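Local coordinates for Galactose/lactose metabolism regulatory protein GAL80 (Saccharomyces cerevisiae, PDB 3BTV) that represses the lactose and galactose metabolic genes by binding the activator GAL4 and blocking its transcriptional activation when no inducing sugar is present, at residues Y190-K195 and P241-I246; A234-N239 and E416-S421; P262-F267 and S279-G284. The protein carries 1 engineered substitution. All coordinates share one frame; numbering follows the deposited sequence.

In the fold
Gal80p illustrates how contacts within one fold differ in depth and chemistry. Interactions 2 and 3 are buried, their centres about 9 Å apart, and they share one large mixed sheet in which strands 229-237 and 264-271 are neighbours. Interaction 3 is the hairpin ladder within that sheet, whereas interaction 2 packs helix 405-424 on it through A234, two valines and the Y419 ring, with a single hydrogen bond between the segments. Both border the second subunit more extensively than interaction 1, which reaches it through Y190. Interaction 1, a parallel ladder in a separate three-stranded sheet, buries its R192-Q243 pair but exposes Y190 and V194. Segments 234-239 and 241-246 adjoin, one residue between.

Interaction 1: residues Y190-K195 and P241-I246; sequences YERPVK and PEQELI
R192 places CG anti to its backbone N (chi1 -178°) and bends at chi3 (-45°), while Q243 keeps CG beside its own N and runs extended, so the two side chains cross at about a right angle. The guanidinium meets the amide side-on: Q243 OE1 takes bonds from R192 NE and R192 NH2, each 2.9 Å long and neither straight. OE1 lies in the guanidinium plane, but the amide plane is turned by 59°, which puts NE above the carbonyl plane while NH2 stays in it. Q243 NE2, donating to the carbonyls of W187 and G189, fixes the amide's rotation; R192 NH2 also reaches P258 O. On the other face of the strands, I246 CG2 presses on the carboxylate carbon of E191, CD, at 3.5 Å, and P193 lies alongside I246. E191 and E244 send their carboxylates to R252 and R256, respectively, in salt bridges. Main-chain bonds alternate: E244 N to Y190 O (2.8 Å), R192 N to E244 O (2.6 Å), I246 N to R192 O, and V194 N to I246 O (2.9 Å). This is a parallel beta ladder, with 191-193 an outer strand of a small mixed sheet that 255-258 completes antiparallel.

Interaction 2: residues A234-N239 and E416-S421; sequences AMVFNN and ESVYKS
V418 lays its CG1 methyl over the CB of A234, 3.5 Å away, at the point where the helix backbone comes nearest the strand. That branch stands anti to the backbone N of V418 (chi1 163°), and it also touches V236, whose CG2 lies 4.1 Å from V418 CG1. V236 in effect straddles two helix residues, for its other methyl, CG1, approaches CE2 of the Y419 ring obliquely at 3.9 Å. The Y419 CB bond leads away from the strand; with CG beside the backbone N, the ring ends up nearer the strand. One polar link joins the segments: A234 N donates to S421 OG, a nearly straight bond of 2.9 Å (162° at the hydrogen). With chi1 at 176°, S421 OG stands anti to its own N, and its second bond, to S426 O, fixes the hydroxyl. V236 N donates a hydrogen bond to N422 OD1. The axes of 234-237 and 416-421 cross almost perpendicularly, 6.9 Å apart at closest approach. Helix 405-424 packs across strand 229-237, and V418 extends the contact to L265 and F267 of strand 264-271 and to V210 and F214 of helix 209-225, which Y419 also touches through V210.

Interaction 3: residues P262-F267 and S279-G284; sequences PDHLLF and SCSFKG
The H264 ring carries F282 O on one face, 3.3 Å above the plane and over its centre, with S281 OG at its edge and K283 approaching obliquely. On the opposite face of the two strands the F267 ring turns an edge to C280, CD2 lying 3.9 Å from C280 CB, and meets F229 edge-to-face and F214 at an incline. F282 heads the same way, its CB 4.2 Å from L265 CB and its side chain touching T213 and T217 of helix 209-225. These side chains stand on an antiparallel beta hairpin, strands 264-271 and 276-283, in the large mixed sheet that also holds strands 176-184 and 229-237. L265 and F282 form a hydrogen-bonded pair, L265 N to F282 O and F282 N to L265 O, both 2.9 Å and in the carbonyl planes. F267 and C280 form the next: F267 N to C280 O is 2.8 Å, and C280 N meets F267 O nearly along its C=O axis. G284 N reaches D263 O weakly (2.7 Å). Against the neighbouring strand 229-237, D263 and H264 both face F237, a classic beta bulge; N239 N, I240 N and K259 bind the D263 carboxylate. H264, L266 and K283 border the second subunit.

Interaction 1: residues Y190-K195 and P241-I246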
loop_
_atom_site.group_PDB
_atom_site.type_symbol
_atom_site.label_atom_id
_atom_site.label_comp_id
_atom_site.label_asym_id
_atom_site.label_seq_id
_atom_site.Cartn_x
_atom_site.Cartn_y
_atom_site.Cartn_z
ATOM N N TYR B 190 -19.338 -0.567 7.694
ATOM C CA TYR B 190 -20.088 -0.734 8.944
ATOM C C TYR B 190 -21.610 -0.757 8.764
ATOM O O TYR B 190 -22.356 -0.870 9.735
ATOM C CB TYR B 190 -19.716 0.374 9.928
ATOM C CG TYR B 190 -18.266 0.361 10.342
ATOM C CD1 TYR B 190 -17.333 1.187 9.720
ATOM C CD2 TYR B 190 -17.829 -0.479 11.355
ATOM C CE1 TYR B 190 -16.000 1.174 10.110
ATOM C CE2 TYR B 190 -16.514 -0.504 11.750
ATOM C CZ TYR B 190 -15.598 0.323 11.124
ATOM O OH TYR B 190 -14.282 0.294 11.521
ATOM N N GLU B 191 -22.077 -0.654 7.528
ATOM C CA GLU B 191 -23.511 -0.550 7.302
ATOM C C GLU B 191 -23.983 -1.281 6.056
ATOM O O GLU B 191 -23.246 -1.421 5.075
ATOM C CB GLU B 191 -23.938 0.918 7.217
ATOM C CG GLU B 191 -23.806 1.700 8.512
ATOM C CD GLU B 191 -23.902 3.198 8.282
ATOM O OE1 GLU B 191 -23.911 3.620 7.107
ATOM O OE2 GLU B 191 -23.965 3.957 9.269
ATOM N N ARG B 192 -25.229 -1.740 6.112
ATOM C CA ARG B 192 -25.881 -2.359 4.972
ATOM C C ARG B 192 -27.295 -1.829 4.874
ATOM O O ARG B 192 -27.988 -1.740 5.881
ATOM C CB ARG B 192 -25.928 -3.874 5.133
ATOM C CG ARG B 192 -26.564 -4.591 3.952
ATOM C CD ARG B 192 -26.813 -6.042 4.282
ATOM N NE ARG B 192 -25.659 -6.654 4.933
ATOM C CZ ARG B 192 -25.709 -7.804 5.598
ATOM N NH1 ARG B 192 -26.855 -8.459 5.699
ATOM N NH2 ARG B 192 -24.620 -8.298 6.168
ATOM N N PRO B 193 -27.723 -1.461 3.661
ATOM C CA PRO B 193 -29.123 -1.091 3.411
ATOM C C PRO B 193 -30.066 -2.271 3.644
ATOM O O PRO B 193 -29.835 -3.355 3.108
ATOM C CB PRO B 193 -29.120 -0.700 1.931
ATOM C CG PRO B 193 -27.704 -0.283 1.654
ATOM C CD PRO B 193 -26.859 -1.193 2.499
ATOM N N VAL B 194 -31.110 -2.062 4.439
ATOM C CA VAL B 194 -32.081 -3.114 4.723
ATOM C C VAL B 194 -32.573 -3.775 3.438
ATOM O O VAL B 194 -32.832 -4.978 3.407
ATOM C CB VAL B 194 -33.285 -2.561 5.505
ATOM C CG1 VAL B 194 -33.937 -1.419 4.738
ATOM C CG2 VAL B 194 -34.286 -3.668 5.794
ATOM N N LYS B 195 -32.680 -2.979 2.379
ATOM C CA LYS B 195 -33.174 -3.445 1.087
ATOM C C LYS B 195 -32.190 -4.376 0.372
ATOM O O LYS B 195 -32.518 -4.953 -0.664
ATOM C CB LYS B 195 -33.496 -2.236 0.198
ATOM C CG LYS B 195 -34.029 -2.566 -1.193
ATOM C CD LYS B 195 -33.989 -1.335 -2.096
ATOM C CE LYS B 195 -34.434 -1.652 -3.518
ATOM N NZ LYS B 195 -35.895 -1.923 -3.602
ATOM N N PRO B 241 -17.847 -8.193 11.424
ATOM C CA PRO B 241 -18.703 -9.388 11.331
ATOM C C PRO B 241 -20.190 -9.047 11.361
ATOM O O PRO B 241 -21.022 -9.870 10.961
ATOM C CB PRO B 241 -18.356 -10.189 12.597
ATOM C CG PRO B 241 -17.279 -9.477 13.285
ATOM C CD PRO B 241 -17.160 -8.089 12.719
ATOM N N GLU B 242 -20.518 -7.849 11.843
ATOM C CA GLU B 242 -21.911 -7.411 11.967
ATOM C C GLU B 242 -22.076 -6.004 11.414
ATOM O O GLU B 242 -21.436 -5.063 11.894
ATOM C CB GLU B 242 -22.335 -7.413 13.443
ATOM C CG GLU B 242 -22.292 -8.777 14.115
ATOM C CD GLU B 242 -23.564 -9.592 13.879
ATOM O OE1 GLU B 242 -24.656 -8.994 13.742
ATOM O OE2 GLU B 242 -23.471 -10.838 13.835
ATOM N N GLN B 243 -22.928 -5.862 10.405
ATOM C CA GLN B 243 -23.169 -4.570 9.781
ATOM C C GLN B 243 -24.462 -3.956 10.311
ATOM O O GLN B 243 -25.389 -4.672 10.711
ATOM C CB GLN B 243 -23.269 -4.732 8.268
ATOM C CG GLN B 243 -21.942 -5.026 7.574
ATOM C CD GLN B 243 -22.137 -5.188 6.094
ATOM O OE1 GLN B 243 -22.966 -5.999 5.650
ATOM N NE2 GLN B 243 -21.396 -4.404 5.313
ATOM N N GLU B 244 -24.520 -2.628 10.303
ATOM C CA GLU B 244 -25.721 -1.899 10.695
ATOM C C GLU B 244 -26.594 -1.679 9.483
ATOM O O GLU B 244 -26.141 -1.143 8.471
ATOM C CB GLU B 244 -25.339 -0.539 11.271
ATOM C CG GLU B 244 -24.529 -0.618 12.552
ATOM C CD GLU B 244 -25.413 -0.814 13.774
ATOM O OE1 GLU B 244 -26.652 -0.847 13.615
ATOM O OE2 GLU B 244 -24.866 -0.928 14.896
ATOM N N LEU B 245 -27.851 -2.099 9.581
ATOM C CA LEU B 245 -28.818 -1.842 8.523
ATOM C C LEU B 245 -29.092 -0.338 8.403
ATOM O O LEU B 245 -29.223 0.354 9.413
ATOM C CB LEU B 245 -30.117 -2.607 8.803
ATOM C CG LEU B 245 -30.085 -4.121 8.577
ATOM C CD1 LEU B 245 -31.394 -4.764 9.011
ATOM C CD2 LEU B 245 -29.814 -4.417 7.104
ATOM N N ILE B 246 -29.164 0.167 7.174
ATOM C CA ILE B 246 -29.531 1.564 6.935
ATOM C C ILE B 246 -30.712 1.679 5.955
ATOM O O ILE B 246 -30.973 0.760 5.167
ATOM C CB ILE B 246 -28.338 2.398 6.398
ATOM C CG1 ILE B 246 -27.710 1.723 5.175
ATOM C CG2 ILE B 246 -27.300 2.605 7.480
ATOM C CD1 ILE B 246 -26.850 2.650 4.324
#

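Interaction 2: residues A234-N239 and E416-S421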
loop_
_atom_site.group_PDB
_atom_site.type_symbol
_atom_site.label_atom_id
_atom_site.label_comp_id
_atom_site.label_asym_id
_atom_site.label_seq_id
_atom_site.Cartn_x
_atom_site.Cartn_y
_atom_site.Cartn_z
ATOM N N ALA B 234 -1.240 -11.784 0.657
ATOM C CA ALA B 234 -2.471 -11.095 1.020
ATOM C C ALA B 234 -2.869 -11.297 2.477
ATOM O O ALA B 234 -2.600 -12.332 3.084
ATOM C CB ALA B 234 -3.590 -11.531 0.126
ATOM N N MET B 235 -3.529 -10.297 3.028
ATOM C CA MET B 235 -4.226 -10.462 4.287
ATOM C C MET B 235 -5.663 -10.022 4.059
ATOM O O MET B 235 -5.914 -8.920 3.552
ATOM C CB MET B 235 -3.582 -9.627 5.382
ATOM C CG MET B 235 -2.125 -9.967 5.629
ATOM S SD MET B 235 -1.351 -8.821 6.789
ATOM C CE MET B 235 0.332 -9.448 6.790
ATOM N N VAL B 236 -6.597 -10.893 4.425
ATOM C CA VAL B 236 -8.015 -10.678 4.172
ATOM C C VAL B 236 -8.716 -10.547 5.515
ATOM O O VAL B 236 -8.516 -11.358 6.411
ATOM C CB VAL B 236 -8.600 -11.854 3.375
ATOM C CG1 VAL B 236 -10.092 -11.660 3.124
ATOM C CG2 VAL B 236 -7.835 -12.011 2.066
ATOM N N PHE B 237 -9.536 -9.517 5.659
ATOM C CA PHE B 237 -10.105 -9.198 6.963
ATOM C C PHE B 237 -11.625 -9.283 7.032
ATOM O O PHE B 237 -12.332 -8.809 6.143
ATOM C CB PHE B 237 -9.722 -7.772 7.365
ATOM C CG PHE B 237 -8.248 -7.552 7.515
ATOM C CD1 PHE B 237 -7.428 -7.407 6.403
ATOM C CD2 PHE B 237 -7.685 -7.461 8.771
ATOM C CE1 PHE B 237 -6.066 -7.203 6.554
ATOM C CE2 PHE B 237 -6.321 -7.244 8.926
ATOM C CZ PHE B 237 -5.514 -7.116 7.824
ATOM N N ASN B 238 -12.126 -9.859 8.117
ATOM C CA ASN B 238 -13.521 -9.645 8.485
ATOM C C ASN B 238 -13.535 -8.985 9.857
ATOM O O ASN B 238 -13.858 -9.616 10.854
ATOM C CB ASN B 238 -14.326 -10.953 8.482
ATOM C CG ASN B 238 -15.811 -10.727 8.732
ATOM O OD1 ASN B 238 -16.307 -9.603 8.663
ATOM N ND2 ASN B 238 -16.525 -11.801 9.036
ATOM N N ASN B 239 -13.146 -7.716 9.907
ATOM C CA ASN B 239 -13.146 -6.972 11.159
ATOM C C ASN B 239 -14.536 -6.426 11.460
ATOM O O ASN B 239 -14.768 -5.821 12.502
ATOM C CB ASN B 239 -12.168 -5.801 11.080
ATOM C CG ASN B 239 -10.725 -6.210 11.316
ATOM O OD1 ASN B 239 -10.429 -7.311 11.794
ATOM N ND2 ASN B 239 -9.809 -5.304 10.985
ATOM N N GLU B 416 -8.104 -17.317 -5.960
ATOM C CA GLU B 416 -7.912 -18.480 -5.093
ATOM C C GLU B 416 -6.629 -18.303 -4.297
ATOM O O GLU B 416 -6.610 -18.512 -3.087
ATOM C CB GLU B 416 -7.878 -19.770 -5.906
ATOM C CG GLU B 416 -7.633 -21.034 -5.071
ATOM C CD GLU B 416 -8.469 -21.084 -3.801
ATOM O OE1 GLU B 416 -9.589 -20.529 -3.790
ATOM O OE2 GLU B 416 -8.002 -21.685 -2.808
ATOM N N SER B 417 -5.570 -17.867 -4.976
ATOM C CA SER B 417 -4.269 -17.669 -4.337
ATOM C C SER B 417 -4.249 -16.554 -3.304
ATOM O O SER B 417 -3.556 -16.660 -2.292
ATOM C CB SER B 417 -3.195 -17.418 -5.385
ATOM O OG SER B 417 -3.187 -18.486 -6.313
ATOM N N VAL B 418 -4.983 -15.472 -3.551
ATOM C CA VAL B 418 -5.100 -14.440 -2.527
ATOM C C VAL B 418 -5.611 -15.060 -1.204
ATOM O O VAL B 418 -5.018 -14.868 -0.136
ATOM C CB VAL B 418 -6.012 -13.281 -2.972
ATOM C CG1 VAL B 418 -6.434 -12.466 -1.780
ATOM C CG2 VAL B 418 -5.276 -12.376 -3.998
ATOM N N TYR B 419 -6.701 -15.818 -1.285
ATOM C CA TYR B 419 -7.246 -16.484 -0.102
ATOM C C TYR B 419 -6.293 -17.522 0.518
ATOM O O TYR B 419 -6.242 -17.650 1.737
ATOM C CB TYR B 419 -8.611 -17.114 -0.406
ATOM C CG TYR B 419 -9.740 -16.113 -0.388
ATOM C CD1 TYR B 419 -10.384 -15.748 -1.556
ATOM C CD2 TYR B 419 -10.150 -15.523 0.800
ATOM C CE1 TYR B 419 -11.409 -14.830 -1.549
ATOM C CE2 TYR B 419 -11.175 -14.605 0.819
ATOM C CZ TYR B 419 -11.804 -14.265 -0.365
ATOM O OH TYR B 419 -12.831 -13.352 -0.363
ATOM N N LYS B 420 -5.545 -18.247 -0.314
ATOM C CA LYS B 420 -4.563 -19.208 0.200
ATOM C C LYS B 420 -3.498 -18.487 0.998
ATOM O O LYS B 420 -3.185 -18.890 2.115
ATOM C CB LYS B 420 -3.881 -19.995 -0.919
ATOM C CG LYS B 420 -4.553 -21.282 -1.319
ATOM C CD LYS B 420 -3.631 -22.109 -2.202
ATOM C CE LYS B 420 -4.427 -22.881 -3.246
ATOM N NZ LYS B 420 -5.648 -23.521 -2.678
ATOM N N SER B 421 -2.944 -17.426 0.406
ATOM C CA SER B 421 -1.913 -16.631 1.038
ATOM C C SER B 421 -2.307 -16.185 2.433
ATOM O O SER B 421 -1.517 -16.271 3.366
ATOM C CB SER B 421 -1.603 -15.373 0.188
ATOM O OG SER B 421 -0.670 -14.581 0.881
#

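Interaction 3: residues P262-F267 and S279-G284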
loop_
_atom_site.group_PDB
_atom_site.type_symbol
_atom_site.label_atom_id
_atom_site.label_comp_id
_atom_site.label_asym_id
_atom_site.label_seq_id
_atom_site.Cartn_x
_atom_site.Cartn_y
_atom_site.Cartn_z
ATOM N N PRO B 262 -15.341 -10.521 3.348
ATOM C CA PRO B 262 -14.338 -9.609 3.918
ATOM C C PRO B 262 -14.729 -8.132 3.871
ATOM O O PRO B 262 -15.495 -7.708 3.005
ATOM C CB PRO B 262 -13.118 -9.826 3.018
ATOM C CG PRO B 262 -13.372 -11.130 2.326
ATOM C CD PRO B 262 -14.838 -11.197 2.140
ATOM N N ASP B 263 -14.186 -7.357 4.803
ATOM C CA ASP B 263 -14.321 -5.902 4.787
ATOM C C ASP B 263 -12.999 -5.189 4.517
ATOM O O ASP B 263 -12.954 -3.957 4.490
ATOM C CB ASP B 263 -14.892 -5.394 6.105
ATOM C CG ASP B 263 -14.370 -6.163 7.286
ATOM O OD1 ASP B 263 -13.181 -5.998 7.621
ATOM O OD2 ASP B 263 -15.155 -6.947 7.863
ATOM N N HIS B 264 -11.918 -5.940 4.346
ATOM C CA HIS B 264 -10.653 -5.304 3.934
ATOM C C HIS B 264 -9.711 -6.296 3.302
ATOM O O HIS B 264 -9.663 -7.458 3.698
ATOM C CB HIS B 264 -9.940 -4.646 5.109
ATOM C CG HIS B 264 -9.087 -3.481 4.717
ATOM N ND1 HIS B 264 -7.776 -3.618 4.307
ATOM C CD2 HIS B 264 -9.350 -2.155 4.681
ATOM C CE1 HIS B 264 -7.270 -2.427 4.037
ATOM N NE2 HIS B 264 -8.202 -1.515 4.273
ATOM N N LEU B 265 -8.960 -5.821 2.318
ATOM C CA LEU B 265 -7.951 -6.623 1.663
ATOM C C LEU B 265 -6.656 -5.826 1.615
ATOM O O LEU B 265 -6.635 -4.668 1.154
ATOM C CB LEU B 265 -8.384 -6.996 0.235
ATOM C CG LEU B 265 -7.272 -7.613 -0.641
ATOM C CD1 LEU B 265 -6.885 -9.003 -0.162
ATOM C CD2 LEU B 265 -7.651 -7.654 -2.114
ATOM N N LEU B 266 -5.583 -6.438 2.098
ATOM C CA LEU B 266 -4.231 -5.908 1.889
ATOM C C LEU B 266 -3.583 -6.850 0.919
ATOM O O LEU B 266 -3.612 -8.062 1.115
ATOM C CB LEU B 266 -3.406 -5.885 3.178
ATOM C CG LEU B 266 -3.904 -5.033 4.346
ATOM C CD1 LEU B 266 -3.032 -5.260 5.573
ATOM C CD2 LEU B 266 -3.931 -3.555 3.978
ATOM N N PHE B 267 -3.009 -6.309 -0.142
ATOM C CA PHE B 267 -2.402 -7.163 -1.149
ATOM C C PHE B 267 -1.127 -6.530 -1.641
ATOM O O PHE B 267 -1.097 -5.344 -1.978
ATOM C CB PHE B 267 -3.382 -7.390 -2.305
ATOM C CG PHE B 267 -2.752 -8.012 -3.537
ATOM C CD1 PHE B 267 -2.879 -9.369 -3.796
ATOM C CD2 PHE B 267 -2.063 -7.231 -4.451
ATOM C CE1 PHE B 267 -2.321 -9.929 -4.930
ATOM C CE2 PHE B 267 -1.496 -7.785 -5.585
ATOM C CZ PHE B 267 -1.625 -9.131 -5.833
ATOM N N SER B 279 1.597 -2.440 -4.541
ATOM C CA SER B 279 1.010 -2.379 -3.204
ATOM C C SER B 279 -0.460 -1.993 -3.297
ATOM O O SER B 279 -0.815 -0.997 -3.945
ATOM C CB SER B 279 1.762 -1.347 -2.350
ATOM O OG SER B 279 1.112 -1.140 -1.102
ATOM N N CYS B 280 -1.306 -2.728 -2.593
ATOM C CA CYS B 280 -2.730 -2.544 -2.757
ATOM C C CYS B 280 -3.541 -2.657 -1.477
ATOM O O CYS B 280 -3.365 -3.590 -0.688
ATOM C CB CYS B 280 -3.251 -3.541 -3.780
ATOM S SG CYS B 280 -5.013 -3.505 -3.892
ATOM N N SER B 281 -4.448 -1.706 -1.289
ATOM C CA SER B 281 -5.324 -1.711 -0.117
ATOM C C SER B 281 -6.759 -1.452 -0.555
ATOM O O SER B 281 -7.056 -0.405 -1.146
ATOM C CB SER B 281 -4.873 -0.641 0.876
ATOM O OG SER B 281 -5.644 -0.670 2.058
ATOM N N PHE B 282 -7.646 -2.402 -0.274
ATOM C CA PHE B 282 -9.076 -2.249 -0.524
ATOM C C PHE B 282 -9.906 -2.248 0.749
ATOM O O PHE B 282 -9.904 -3.224 1.497
ATOM C CB PHE B 282 -9.572 -3.372 -1.429
ATOM C CG PHE B 282 -9.337 -3.118 -2.886
ATOM C CD1 PHE B 282 -10.332 -2.583 -3.676
ATOM C CD2 PHE B 282 -8.118 -3.417 -3.457
ATOM C CE1 PHE B 282 -10.111 -2.352 -5.012
ATOM C CE2 PHE B 282 -7.896 -3.195 -4.795
ATOM C CZ PHE B 282 -8.889 -2.668 -5.568
ATOM N N LYS B 283 -10.623 -1.155 0.974
ATOM C CA LYS B 283 -11.560 -1.033 2.081
ATOM C C LYS B 283 -12.931 -1.530 1.668
ATOM O O LYS B 283 -13.353 -1.346 0.525
ATOM C CB LYS B 283 -11.692 0.431 2.510
ATOM C CG LYS B 283 -10.351 1.097 2.744
ATOM C CD LYS B 283 -10.453 2.611 2.764
ATOM C CE LYS B 283 -10.764 3.136 4.157
ATOM N NZ LYS B 283 -12.062 2.630 4.677
ATOM N N GLY B 284 -13.634 -2.113 2.626
ATOM C CA GLY B 284 -14.982 -2.623 2.441
ATOM C C GLY B 284 -16.115 -1.850 1.776
ATOM O O GLY B 284 -16.644 -2.357 0.798
#